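Long-range contacts in homoserine O-acetyltransferase (Pseudomonas veronii, PDB 5EFZ), which hydrolyses ethyl acetate to ethanol and acetate, a step in the bacterial breakdown of short-chain methyl ketones such as 2-butanone: residues 28-33 / 44-49; 61-66 / 94-99; 230-235 / 330-335; 182-187 / 305-310. One frame throughout, in Å; residues are numbered along the deposited sequence.

Contact 1 (28-33 / 44-49); sequences INIGPL and CLLAVA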
# COMPACT_ATOMS: atom_id res chain seq x y z
N ILE A 28 19.29 21.72 23.73
CA ILE A 28 19.80 21.37 25.05
C ILE A 28 20.80 20.24 24.97
O ILE A 28 20.49 19.16 24.46
CB ILE A 28 18.66 20.98 26.00
CG1 ILE A 28 17.74 22.19 26.20
CG2 ILE A 28 19.24 20.52 27.33
CD1 ILE A 28 16.40 21.87 26.79
N ASN A 29 22.00 20.48 25.47
CA ASN A 29 23.03 19.45 25.50
C ASN A 29 22.81 18.55 26.69
O ASN A 29 22.98 18.96 27.81
CB ASN A 29 24.43 20.07 25.57
CG ASN A 29 25.55 19.04 25.36
OD1 ASN A 29 25.33 17.82 25.41
ND2 ASN A 29 26.75 19.54 25.11
N ILE A 30 22.43 17.31 26.46
CA ILE A 30 22.25 16.42 27.59
C ILE A 30 23.51 15.59 27.91
O ILE A 30 23.49 14.74 28.79
CB ILE A 30 21.09 15.47 27.37
CG1 ILE A 30 21.29 14.66 26.10
CG2 ILE A 30 19.74 16.24 27.32
CD1 ILE A 30 20.70 13.29 26.22
N GLY A 31 24.61 15.85 27.20
CA GLY A 31 25.87 15.18 27.49
C GLY A 31 26.03 13.92 26.65
O GLY A 31 25.31 13.73 25.67
N PRO A 32 26.99 13.06 27.02
CA PRO A 32 27.25 11.86 26.20
C PRO A 32 26.07 10.90 26.18
O PRO A 32 25.36 10.76 27.19
CB PRO A 32 28.47 11.23 26.89
CG PRO A 32 28.48 11.82 28.27
CD PRO A 32 27.93 13.19 28.14
N LEU A 33 25.83 10.26 25.03
CA LEU A 33 24.75 9.28 24.94
C LEU A 33 25.32 7.98 24.39
O LEU A 33 25.61 7.90 23.20
CB LEU A 33 23.61 9.79 24.05
CG LEU A 33 22.40 8.88 23.90
CD1 LEU A 33 21.75 8.65 25.26
CD2 LEU A 33 21.37 9.46 22.92
N CYS A 44 24.98 14.82 22.92
CA CYS A 44 23.69 14.68 22.28
C CYS A 44 22.92 15.97 22.53
O CYS A 44 22.66 16.32 23.69
CB CYS A 44 22.95 13.46 22.83
SG CYS A 44 21.31 13.24 22.10
N LEU A 45 22.61 16.69 21.45
CA LEU A 45 21.80 17.90 21.54
C LEU A 45 20.37 17.57 21.17
O LEU A 45 20.09 17.00 20.11
CB LEU A 45 22.33 18.98 20.60
CG LEU A 45 23.79 19.39 20.69
CD1 LEU A 45 24.04 20.56 19.77
CD2 LEU A 45 24.16 19.74 22.10
N LEU A 46 19.44 17.91 22.05
CA LEU A 46 18.04 17.72 21.77
C LEU A 46 17.40 19.08 21.53
O LEU A 46 17.57 19.99 22.35
CB LEU A 46 17.33 17.01 22.94
CG LEU A 46 17.78 15.59 23.25
CD1 LEU A 46 16.97 15.08 24.48
CD2 LEU A 46 17.58 14.66 22.01
N ALA A 47 16.70 19.19 20.41
CA ALA A 47 15.89 20.37 20.10
C ALA A 47 14.52 20.23 20.76
O ALA A 47 13.78 19.28 20.49
CB ALA A 47 15.73 20.54 18.58
N VAL A 48 14.21 21.19 21.64
CA VAL A 48 13.05 21.09 22.52
C VAL A 48 12.20 22.36 22.41
O VAL A 48 12.71 23.48 22.50
CB VAL A 48 13.47 20.91 24.01
CG1 VAL A 48 12.23 20.73 24.91
CG2 VAL A 48 14.45 19.75 24.19
N ALA A 49 10.90 22.19 22.29
CA ALA A 49 9.99 23.34 22.29
C ALA A 49 9.08 23.15 23.48
O ALA A 49 8.57 22.06 23.68
CB ALA A 49 9.19 23.43 20.96

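Contact 2 (61-66 / 94-99); sequences AILVPT and IVVNQI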
# COMPACT_ATOMS: atom_id res chain seq x y z
N ALA A 61 3.22 18.07 33.31
CA ALA A 61 4.08 17.93 32.13
C ALA A 61 3.53 16.88 31.17
O ALA A 61 3.22 15.76 31.57
CB ALA A 61 5.49 17.57 32.56
N ILE A 62 3.44 17.25 29.89
CA ILE A 62 3.05 16.31 28.83
C ILE A 62 4.21 16.24 27.83
O ILE A 62 4.69 17.27 27.37
CB ILE A 62 1.77 16.75 28.10
CG1 ILE A 62 0.58 16.81 29.06
CG2 ILE A 62 1.47 15.79 26.86
CD1 ILE A 62 -0.70 17.32 28.43
N LEU A 63 4.67 15.03 27.53
CA LEU A 63 5.80 14.88 26.59
C LEU A 63 5.25 14.49 25.24
O LEU A 63 4.43 13.59 25.17
CB LEU A 63 6.78 13.83 27.06
CG LEU A 63 7.91 13.48 26.08
CD1 LEU A 63 8.92 14.60 26.06
CD2 LEU A 63 8.58 12.20 26.56
N VAL A 64 5.69 15.18 24.19
CA VAL A 64 5.23 14.91 22.83
C VAL A 64 6.46 14.63 21.96
O VAL A 64 7.18 15.56 21.58
CB VAL A 64 4.46 16.11 22.26
CG1 VAL A 64 3.90 15.76 20.88
CG2 VAL A 64 3.27 16.48 23.22
N PRO A 65 6.74 13.34 21.67
CA PRO A 65 7.81 12.99 20.72
C PRO A 65 7.38 13.30 19.29
O PRO A 65 6.20 13.49 19.04
CB PRO A 65 7.99 11.47 20.88
CG PRO A 65 7.27 11.12 22.19
CD PRO A 65 6.11 12.13 22.25
N THR A 66 8.33 13.38 18.37
CA THR A 66 7.99 13.73 16.98
C THR A 66 8.04 12.48 16.10
O THR A 66 8.60 11.43 16.50
CB THR A 66 8.94 14.83 16.43
OG1 THR A 66 10.27 14.31 16.42
CG2 THR A 66 8.94 16.11 17.36
N ILE A 94 5.90 19.57 26.34
CA ILE A 94 7.32 19.57 26.02
C ILE A 94 7.48 18.71 24.80
O ILE A 94 7.28 17.50 24.89
CB ILE A 94 8.16 19.04 27.20
CG1 ILE A 94 7.88 19.90 28.45
CG2 ILE A 94 9.66 18.99 26.83
CD1 ILE A 94 8.55 19.40 29.72
N VAL A 95 7.85 19.33 23.67
CA VAL A 95 7.91 18.62 22.40
C VAL A 95 9.39 18.39 22.06
O VAL A 95 10.15 19.35 21.91
CB VAL A 95 7.24 19.40 21.29
CG1 VAL A 95 7.17 18.52 20.01
CG2 VAL A 95 5.83 19.87 21.76
N VAL A 96 9.79 17.13 21.97
CA VAL A 96 11.21 16.81 21.84
C VAL A 96 11.46 16.18 20.48
O VAL A 96 10.88 15.15 20.14
CB VAL A 96 11.69 15.88 22.96
CG1 VAL A 96 13.22 15.58 22.82
CG2 VAL A 96 11.33 16.49 24.36
N ASN A 97 12.34 16.81 19.72
CA ASN A 97 12.69 16.33 18.38
C ASN A 97 13.55 15.07 18.40
O ASN A 97 14.53 14.98 19.14
CB ASN A 97 13.41 17.45 17.61
CG ASN A 97 12.47 18.59 17.23
OD1 ASN A 97 11.82 18.53 16.19
ND2 ASN A 97 12.42 19.65 18.07
N GLN A 98 13.16 14.10 17.58
CA GLN A 98 13.93 12.87 17.42
C GLN A 98 15.38 13.14 17.12
O GLN A 98 15.71 14.01 16.30
CB GLN A 98 13.37 12.05 16.26
CG GLN A 98 12.22 11.13 16.61
CD GLN A 98 11.97 10.20 15.41
OE1 GLN A 98 12.90 9.63 14.84
NE2 GLN A 98 10.71 10.11 14.98
N ILE A 99 16.25 12.36 17.75
CA ILE A 99 17.63 12.25 17.29
C ILE A 99 17.61 11.84 15.84
O ILE A 99 16.99 10.83 15.48
CB ILE A 99 18.42 11.22 18.12
CG1 ILE A 99 18.43 11.66 19.60
CG2 ILE A 99 19.87 11.07 17.59
CD1 ILE A 99 18.95 10.58 20.56
O HOH W 1 10.91 12.57 19.25

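Contact 3 (230-235 / 330-335); sequences PEFFRT and SIDGHL. With ACT (acetate ion), chain O.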
# COMPACT_ATOMS: atom_id res chain seq x y z
N PRO A 230 -7.40 4.34 -0.11
CA PRO A 230 -8.16 4.38 -1.37
C PRO A 230 -9.45 5.23 -1.24
O PRO A 230 -9.84 5.92 -2.18
CB PRO A 230 -8.48 2.91 -1.63
CG PRO A 230 -7.27 2.18 -1.00
CD PRO A 230 -6.98 2.97 0.26
N GLU A 231 -10.10 5.17 -0.08
CA GLU A 231 -11.32 5.95 0.13
C GLU A 231 -11.07 7.46 0.13
O GLU A 231 -11.90 8.24 -0.34
CB GLU A 231 -11.99 5.58 1.46
CG GLU A 231 -12.93 4.42 1.39
CD GLU A 231 -14.06 4.64 0.41
OE1 GLU A 231 -15.13 5.18 0.79
OE2 GLU A 231 -13.88 4.28 -0.76
N PHE A 232 -9.93 7.86 0.70
CA PHE A 232 -9.49 9.27 0.66
C PHE A 232 -9.60 9.81 -0.76
O PHE A 232 -10.20 10.88 -1.02
CB PHE A 232 -8.05 9.37 1.17
CG PHE A 232 -7.44 10.77 1.16
CD1 PHE A 232 -7.62 11.63 2.24
CD2 PHE A 232 -6.57 11.17 0.13
CE1 PHE A 232 -7.00 12.94 2.28
CE2 PHE A 232 -5.96 12.41 0.15
CZ PHE A 232 -6.17 13.31 1.22
N PHE A 233 -9.02 9.07 -1.69
CA PHE A 233 -9.00 9.50 -3.09
C PHE A 233 -10.31 9.26 -3.78
O PHE A 233 -10.75 10.10 -4.57
CB PHE A 233 -7.87 8.80 -3.85
CG PHE A 233 -6.50 9.17 -3.31
CD1 PHE A 233 -6.00 10.46 -3.50
CD2 PHE A 233 -5.74 8.26 -2.58
CE1 PHE A 233 -4.74 10.81 -3.00
CE2 PHE A 233 -4.50 8.63 -2.06
CZ PHE A 233 -4.01 9.91 -2.27
N ARG A 234 -10.96 8.13 -3.50
CA ARG A 234 -12.20 7.84 -4.19
C ARG A 234 -13.23 8.92 -3.91
O ARG A 234 -14.02 9.28 -4.81
CB ARG A 234 -12.79 6.47 -3.78
CG ARG A 234 -14.11 6.18 -4.54
CD ARG A 234 -14.79 4.89 -4.09
NE ARG A 234 -15.41 4.98 -2.76
CZ ARG A 234 -16.62 5.48 -2.51
NH1 ARG A 234 -17.36 5.95 -3.50
NH2 ARG A 234 -17.09 5.52 -1.26
N THR A 235 -13.25 9.43 -2.69
CA THR A 235 -14.29 10.38 -2.31
C THR A 235 -13.84 11.82 -2.52
O THR A 235 -14.57 12.76 -2.21
CB THR A 235 -14.73 10.20 -0.84
OG1 THR A 235 -13.62 10.46 0.03
CG2 THR A 235 -15.26 8.78 -0.60
N SER A 330 -11.23 7.93 10.49
CA SER A 330 -10.83 8.87 9.46
C SER A 330 -10.42 8.15 8.18
O SER A 330 -9.51 7.31 8.21
CB SER A 330 -9.65 9.74 9.94
OG SER A 330 -9.24 10.57 8.86
N ILE A 331 -11.06 8.49 7.07
CA ILE A 331 -10.63 7.90 5.80
C ILE A 331 -9.31 8.52 5.32
O ILE A 331 -8.76 8.09 4.30
CB ILE A 331 -11.71 8.07 4.70
CG1 ILE A 331 -11.94 9.55 4.39
CG2 ILE A 331 -13.03 7.35 5.11
CD1 ILE A 331 -12.78 9.78 3.18
N ASP A 332 -8.79 9.52 6.05
CA ASP A 332 -7.51 10.12 5.63
C ASP A 332 -6.36 9.17 5.96
O ASP A 332 -5.25 9.34 5.47
CB ASP A 332 -7.24 11.49 6.29
CG ASP A 332 -8.12 12.60 5.74
OD1 ASP A 332 -9.21 12.32 5.18
OD2 ASP A 332 -7.76 13.78 5.89
N GLY A 333 -6.63 8.15 6.76
CA GLY A 333 -5.60 7.13 6.98
C GLY A 333 -4.42 7.69 7.74
O GLY A 333 -4.52 8.67 8.50
N HIS A 334 -3.25 7.10 7.49
CA HIS A 334 -2.11 7.43 8.32
C HIS A 334 -1.79 8.93 8.37
O HIS A 334 -1.53 9.51 9.46
CB HIS A 334 -0.88 6.66 7.82
CG HIS A 334 0.26 6.74 8.77
ND1 HIS A 334 0.30 6.00 9.94
CD2 HIS A 334 1.39 7.49 8.75
CE1 HIS A 334 1.44 6.27 10.58
NE2 HIS A 334 2.11 7.18 9.89
N LEU A 335 -1.78 9.57 7.21
CA LEU A 335 -1.35 10.97 7.17
C LEU A 335 -2.46 11.94 7.58
O LEU A 335 -2.26 13.16 7.54
CB LEU A 335 -0.81 11.34 5.78
CG LEU A 335 0.52 10.64 5.49
CD1 LEU A 335 1.00 10.92 4.06
CD2 LEU A 335 1.58 11.04 6.54
C ACT O . 5.28 8.78 10.77
O ACT O . 4.68 7.77 10.29
OXT ACT O . 6.03 8.59 11.79
CH3 ACT O . 5.08 10.13 10.16

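Contact 4 (182-187 / 305-310); sequences EHDFLF and DQFFTV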
# COMPACT_ATOMS: atom_id res chain seq x y z
N GLU A 182 6.46 -7.20 10.20
CA GLU A 182 7.28 -7.49 9.01
C GLU A 182 6.78 -6.69 7.80
O GLU A 182 7.58 -6.23 6.97
CB GLU A 182 7.26 -8.99 8.69
CG GLU A 182 8.03 -9.89 9.67
CD GLU A 182 8.18 -11.33 9.14
OE1 GLU A 182 7.17 -12.09 9.13
OE2 GLU A 182 9.30 -11.70 8.72
N HIS A 183 5.47 -6.51 7.69
CA HIS A 183 4.91 -5.75 6.57
C HIS A 183 5.35 -4.29 6.66
O HIS A 183 5.64 -3.66 5.64
CB HIS A 183 3.36 -5.88 6.56
CG HIS A 183 2.69 -5.10 5.47
ND1 HIS A 183 2.18 -3.82 5.67
CD2 HIS A 183 2.38 -5.43 4.20
CE1 HIS A 183 1.64 -3.39 4.54
NE2 HIS A 183 1.75 -4.35 3.63
N ASP A 184 5.38 -3.74 7.87
CA ASP A 184 5.75 -2.33 8.00
C ASP A 184 7.25 -2.16 7.70
O ASP A 184 7.69 -1.17 7.10
CB ASP A 184 5.41 -1.83 9.40
CG ASP A 184 5.47 -0.33 9.50
OD1 ASP A 184 5.23 0.37 8.48
OD2 ASP A 184 5.73 0.17 10.62
N PHE A 185 8.04 -3.15 8.14
CA PHE A 185 9.46 -3.17 7.84
C PHE A 185 9.72 -3.18 6.34
O PHE A 185 10.58 -2.45 5.84
CB PHE A 185 10.12 -4.39 8.49
CG PHE A 185 11.63 -4.42 8.36
CD1 PHE A 185 12.25 -4.89 7.20
CD2 PHE A 185 12.43 -4.04 9.44
CE1 PHE A 185 13.66 -4.91 7.10
CE2 PHE A 185 13.82 -4.08 9.34
CZ PHE A 185 14.43 -4.50 8.17
N LEU A 186 8.96 -4.00 5.61
CA LEU A 186 9.07 -4.00 4.14
C LEU A 186 8.70 -2.65 3.50
O LEU A 186 9.38 -2.16 2.57
CB LEU A 186 8.17 -5.09 3.56
CG LEU A 186 8.08 -5.11 2.02
CD1 LEU A 186 9.42 -5.55 1.40
CD2 LEU A 186 6.96 -6.06 1.60
N PHE A 187 7.60 -2.04 3.96
CA PHE A 187 7.23 -0.72 3.49
C PHE A 187 8.38 0.27 3.65
O PHE A 187 8.74 1.00 2.73
CB PHE A 187 6.01 -0.23 4.27
CG PHE A 187 5.65 1.21 4.01
CD1 PHE A 187 5.63 1.72 2.73
CD2 PHE A 187 5.24 2.03 5.07
CE1 PHE A 187 5.24 3.08 2.50
CE2 PHE A 187 4.88 3.39 4.85
CZ PHE A 187 4.88 3.89 3.57
N ASP A 305 -5.84 3.62 8.25
CA ASP A 305 -4.37 3.50 8.17
C ASP A 305 -3.99 2.20 7.44
O ASP A 305 -4.38 1.11 7.85
CB ASP A 305 -3.76 3.56 9.60
CG ASP A 305 -2.25 3.77 9.62
OD1 ASP A 305 -1.54 3.21 8.74
OD2 ASP A 305 -1.78 4.52 10.51
N GLN A 306 -3.23 2.32 6.36
CA GLN A 306 -2.82 1.18 5.55
C GLN A 306 -1.69 0.36 6.12
O GLN A 306 -1.46 -0.75 5.62
CB GLN A 306 -2.43 1.67 4.16
CG GLN A 306 -3.52 2.49 3.49
CD GLN A 306 -4.79 1.70 3.29
OE1 GLN A 306 -4.77 0.60 2.76
NE2 GLN A 306 -5.92 2.28 3.73
N PHE A 307 -0.93 0.87 7.09
CA PHE A 307 0.22 0.08 7.53
C PHE A 307 0.39 -0.05 9.04
O PHE A 307 1.07 -0.98 9.49
CB PHE A 307 1.53 0.59 6.87
CG PHE A 307 1.85 2.02 7.14
CD1 PHE A 307 2.71 2.36 8.18
CD2 PHE A 307 1.37 3.01 6.31
CE1 PHE A 307 3.03 3.68 8.42
CE2 PHE A 307 1.68 4.33 6.55
CZ PHE A 307 2.53 4.67 7.61
N PHE A 308 -0.25 0.82 9.82
CA PHE A 308 -0.38 0.55 11.25
C PHE A 308 -1.88 0.26 11.45
O PHE A 308 -2.63 1.17 11.73
CB PHE A 308 0.07 1.74 12.11
CG PHE A 308 1.56 1.86 12.29
CD1 PHE A 308 2.29 0.83 12.89
CD2 PHE A 308 2.22 3.03 11.93
CE1 PHE A 308 3.67 0.96 13.08
CE2 PHE A 308 3.60 3.18 12.14
CZ PHE A 308 4.32 2.14 12.71
N THR A 309 -2.32 -0.98 11.23
CA THR A 309 -3.76 -1.22 11.10
C THR A 309 -4.49 -1.30 12.42
O THR A 309 -3.88 -1.48 13.48
CB THR A 309 -4.04 -2.51 10.33
OG1 THR A 309 -3.72 -3.63 11.17
CG2 THR A 309 -3.16 -2.54 9.06
N VAL A 310 -5.81 -1.16 12.33
CA VAL A 310 -6.67 -1.33 13.51
C VAL A 310 -6.41 -2.70 14.13
O VAL A 310 -6.34 -2.84 15.37
CB VAL A 310 -8.16 -1.16 13.10
CG1 VAL A 310 -9.07 -1.63 14.18
CG2 VAL A 310 -8.44 0.30 12.75
O HOH W 2 2.08 -3.03 8.11

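Contact 1 (28-33 / 44-49)
Two antiparallel backbone bonds tie I28 to L46, with I28 N meeting L46 O at 2.8 Å and the L46 N-H returning to I28 O, both close to straight. Two more backbone bonds follow: I30 N reaches C44 O almost along the C=O axis, and C44 N bonds to G31 O at 3.0 Å as the chain turns away. I30 shows best how the side chains fill this end. Its CB stands 4.1 Å from C44 O; CG1, in the crowded position between backbone N and carbonyl carbon (chi1 58°), comes to 3.2 Å from C44 O; CD1 runs on over CB and SG of C44; and the CG2 branch crosses obliquely to L46 CD1, 4.1 Å away. L33 CD2 reaches the same sulfur. On the other face N29 CB rests against L45 CD2 at 3.5 Å, while N29 OD1 accepts from G31 N at 2.8 Å in an Asx turn, consistent with the bend of the chain here. Helix 124-139 packs on I28, I30 and V48. The arrangement is an antiparallel strand pair at the sheet margin, in keeping with the antiparallel first two strands that begin the sheet of an alpha/beta hydrolase.

Contact 2 (61-66 / 94-99)
Strands 61-65 and 92-96 are the two parallel strands of a beta-alpha-beta unit, joined through helix 72-79, in the central sheet of the alpha/beta hydrolase fold. I94 sits astride the neighbouring strand: its N-H points nearly along the C=O axis of I62 at 2.8 Å (I94 N to I62 O), and its carbonyl O takes the N-H of V64. V96 N then bonds to V64 O at 3.1 Å, with a more bent N-H. On the face of L63 and V96, L63 CD1 crosses V96 CG2 obliquely at a tight 3.5 Å; on the opposite face V95 CG2 leans on V64 CB. P65 has no N-H to give, and beyond it a water spans the strands, accepting from T66 N and donating to V96 O. T66 holds OG1 in the crowded position between backbone N and carbonyl carbon (chi1 62°), where it accepts from Q98 N at 3.1 Å. An alanine at Q98 would remove the side-chain amide with its bonds to T66 O and K272, and would probably leave the loops beyond the strands less firmly joined. That amide lies flat toward its partner, Q98 NE2 reaching T66 O at 2.9 Å with an almost straight N-H (176°).

Contact 3 (230-235 / 330-335)
This is a small contact of carbon against carbon and oxygen, with no hydrogen bond between its segments: the helix 230-234 lies against the loop that carries the inferred catalytic histidine, between strand 324-325 and helix 342-356. I331 carries most of the loop's side of the contact. With CG1 in the crowded position between backbone N and carbonyl carbon (chi1 63°), its CD1 meets T235 OG1 end to end at 3.3 Å, while I331 CB faces E231 CB at 4.1 Å. T235 OG1 is turned back to E231 O, donating at 2.8 Å, so one carbonyl takes both the hydroxyl and the N-H of T235 at the helix end. Beyond its CB, E231 bends away: R234 grips its carboxylate side-on, NE to OE2 at 2.6 Å and NH2 to OE1, both on syn lone pairs. An alanine at E231 would keep the CB contact but lose this salt bridge, and would probably leave R234 less firmly held beside D312 of the second subunit. The F232 ring points an edge at D332, CD1 to OD1 at 3.4 Å, with ring and carboxylate planes nearly perpendicular (88°). D332 OD2 is held by T340 and by a salt bridge to R237. S330 OG accepts from D332 N in an ST turn, within a type I turn ending at G333. H334 follows, its NE2 donating to O of an acetate ion, probably from the crystallisation liquor, at 2.7 Å, and its ND1 bonding to D305 OD2. This is the histidine loop of an alpha/beta hydrolase, with its inferred Ser-His-Asp triad.

Contact 4 (182-187 / 305-310)
D184 sends its two carboxylate oxygens to two different rings. With CG anti to the backbone N (chi1 -167°), OD1 comes to 3.2 Å from F307 CD1, and OD2 lies 3.2 Å from F308 CZ. One helical turn on, F187 sets CE2 over the centre of the F307 ring; its nearest carbon there is F307 CE2, at 3.7 Å, and the two rings are tilted at 49°. Beneath the F307 ring, offset toward the rim of its opposite face, lies D305 OD1. A water bridges the segments, 2.6 Å from H183 ND1 and donating to F307 O, while H183 NE2 bonds to L225 O of the second subunit. D305 helps to hold the loop in shape: its OD1 accepts from F307 N on its anti lone pair (an Asx turn) and from F308 N, at 2.9 Å, from well above the carboxylate plane, completing an Asx motif. D305 OD2 bonds to H334 ND1. Further out, N180 and W273 hold D184 OD2, and F308 packs on the inferred nucleophile S151. Two N-H groups on OD1 would probably stabilise the negative charge of the inferred catalytic D305. D184 OD1 is buried with no hydrogen-bond partner, so the in-plane edge of the F187 ring beside it and the donors on OD2 probably help make its charge tolerable.

In the fold
Along the chain contact 1 closes before contact 2 opens, and both precede contacts 3 and 4, whose segments alternate. Contacts 1 and 2, with centres 12 Å apart, share the central sheet: strands 45-51 and 92-96 are neighbours in it, joined by A49 O to V95 N. Contacts 3 and 4 lie across the chain's centre from contact 1, their centres 16 Å apart, and meet where H334 bonds to D305. About 10 Å separates the nearest atoms of contact 2 from either. Contact 1 thus marks the margin of the sheet, contact 2 its interior near the active site, and contacts 3 and 4 the loops bearing the inferred catalytic acid and base, beside the dimer interface.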